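Local coordinates for acireductone dioxygenase (Bacillus anthracis, PDB 4QGL), which probably oxidises the acireductone of the methionine salvage pathway with O2, giving different products depending on whether iron or nickel is bound, at residues V132-E135 with P136-I140. Numbering follows the deposited sequence.
With CD (cadmium ion), chain C.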
loop_
_atom_site.group_PDB
_atom_site.type_symbol
_atom_site.label_atom_id
_atom_site.label_comp_id
_atom_site.label_asym_id
_atom_site.label_seq_id
_atom_site.Cartn_x
_atom_site.Cartn_y
_atom_site.Cartn_z
ATOM N N VAL A 132 7.601 -3.940 -4.340
ATOM C CA VAL A 132 6.685 -4.785 -3.669
ATOM C C VAL A 132 5.421 -4.653 -4.456
ATOM O O VAL A 132 4.891 -3.547 -4.631
ATOM C CB VAL A 132 6.455 -4.371 -2.202
ATOM C CG1 VAL A 132 5.676 -5.450 -1.481
ATOM C CG2 VAL A 132 7.792 -4.159 -1.523
ATOM N N GLU A 133 4.929 -5.784 -4.922
ATOM C CA GLU A 133 3.680 -5.817 -5.656
ATOM C C GLU A 133 2.592 -6.348 -4.756
ATOM O O GLU A 133 2.698 -7.457 -4.230
ATOM C CB GLU A 133 3.805 -6.727 -6.858
ATOM C CG GLU A 133 5.012 -6.437 -7.740
ATOM C CD GLU A 133 5.255 -7.589 -8.693
ATOM O OE1 GLU A 133 4.694 -8.678 -8.449
ATOM O OE2 GLU A 133 5.999 -7.456 -9.691
ATOM N N LEU A 134 1.530 -5.575 -4.630
ATOM C CA LEU A 134 0.580 -5.821 -3.580
ATOM C C LEU A 134 -0.717 -6.415 -4.082
ATOM O O LEU A 134 -1.219 -5.996 -5.124
ATOM C CB LEU A 134 0.273 -4.497 -2.874
ATOM C CG LEU A 134 1.477 -3.745 -2.330
ATOM C CD1 LEU A 134 1.019 -2.426 -1.763
ATOM C CD2 LEU A 134 2.199 -4.549 -1.274
ATOM N N GLU A 135 -1.272 -7.363 -3.323
ATOM C CA GLU A 135 -2.578 -7.933 -3.637
ATOM C C GLU A 135 -3.558 -7.541 -2.559
ATOM O O GLU A 135 -3.171 -7.159 -1.454
ATOM C CB GLU A 135 -2.474 -9.446 -3.750
ATOM C CG GLU A 135 -1.629 -9.931 -4.935
ATOM C CD GLU A 135 -2.458 -10.039 -6.184
ATOM O OE1 GLU A 135 -3.657 -9.807 -6.034
ATOM O OE2 GLU A 135 -1.961 -10.347 -7.284
ATOM N N PRO A 136 -4.854 -7.599 -2.867
ATOM C CA PRO A 136 -5.776 -7.287 -1.786
ATOM C C PRO A 136 -5.483 -8.099 -0.552
ATOM O O PRO A 136 -5.048 -9.221 -0.666
ATOM C CB PRO A 136 -7.135 -7.658 -2.371
ATOM C CG PRO A 136 -6.956 -7.403 -3.856
ATOM C CD PRO A 136 -5.537 -7.775 -4.167
ATOM N N GLY A 137 -5.677 -7.518 0.623
ATOM C CA GLY A 137 -5.386 -8.224 1.878
ATOM C C GLY A 137 -4.005 -7.886 2.403
ATOM O O GLY A 137 -3.632 -8.329 3.499
ATOM N N ASP A 138 -3.292 -7.057 1.634
ATOM C CA ASP A 138 -1.912 -6.686 1.913
ATOM C C ASP A 138 -1.818 -5.369 2.664
ATOM O O ASP A 138 -2.253 -4.364 2.145
ATOM C CB ASP A 138 -1.172 -6.501 0.579
ATOM C CG ASP A 138 -0.559 -7.797 0.046
ATOM O OD1 ASP A 138 -0.675 -8.836 0.723
ATOM O OD2 ASP A 138 0.059 -7.796 -1.055
ATOM N N LEU A 139 -1.235 -5.333 3.866
ATOM C CA LEU A 139 -0.871 -4.057 4.504
ATOM C C LEU A 139 0.606 -3.929 4.519
ATOM O O LEU A 139 1.279 -4.859 4.950
ATOM C CB LEU A 139 -1.359 -3.930 5.934
ATOM C CG LEU A 139 -0.922 -2.582 6.554
ATOM C CD1 LEU A 139 -2.033 -1.963 7.316
ATOM C CD2 LEU A 139 0.306 -2.691 7.425
ATOM N N ILE A 140 1.062 -2.742 4.094
ATOM C CA ILE A 140 2.484 -2.438 4.004
ATOM C C ILE A 140 2.780 -1.132 4.682
ATOM O O ILE A 140 1.979 -0.202 4.575
ATOM C CB ILE A 140 3.003 -2.363 2.539
ATOM C CG1 ILE A 140 4.495 -2.087 2.555
ATOM C CG2 ILE A 140 2.330 -1.286 1.699
ATOM C CD1 ILE A 140 5.081 -2.063 1.190
HETATM CD CD CD C . -3.983 -10.089 -8.372
#
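The carboxylate of Asp138 meets the backbone of Glu135 across a type II beta turn, with Pro136 and Gly137 at its two central positions; the turn passes the chain from strand 129-134 in one sheet of the cupin barrel to strand 138-142 in the other. The backbone supports the assignment: Pro136 is extended, whereas Gly137 has a positive phi of 96°.

Two hydrogen bonds close the turn. The backbone one, Asp138 N to Glu135 O, is weak, 3.1 Å long and bent to 126° at the hydrogen. The side-chain bond is shorter and straighter: Glu135 N gives its hydrogen to Asp138 OD2 at 2.7 Å and 164°, approaching from above the carboxylate plane. The Asp138 carboxylate swings back to this amide because CG stands anti to its own carbonyl carbon, beside the backbone N. Its other oxygen, OD1, takes a hydrogen bond with Tyr34 OH and a salt bridge with Lys36 NZ, so the carboxylate links the turn to strand 33-36.

Apolar packing lies farther from the turn. The axes of the short segments 132-134 and 138-140 approach to 8.6 Å. Leu134 and Ile140 meet at about a right angle, CD1 of Leu134 lying 3.9 Å from CG2 of Ile140. A looser contact beyond them puts Val132 CB 4.3 Å from Ile140 CD1.

Metal binding occupies the Glu135 side chain, which bends at chi2. This site is separate from the one at His103, His105, Glu109 and His148, where iron or nickel is predicted to bind. A cadmium ion, also bound by His117 NE2 and Gly1 O, is chelated by both carboxylate oxygens of Glu135, OE1 at 2.4 Å and OE2 at 2.3 Å.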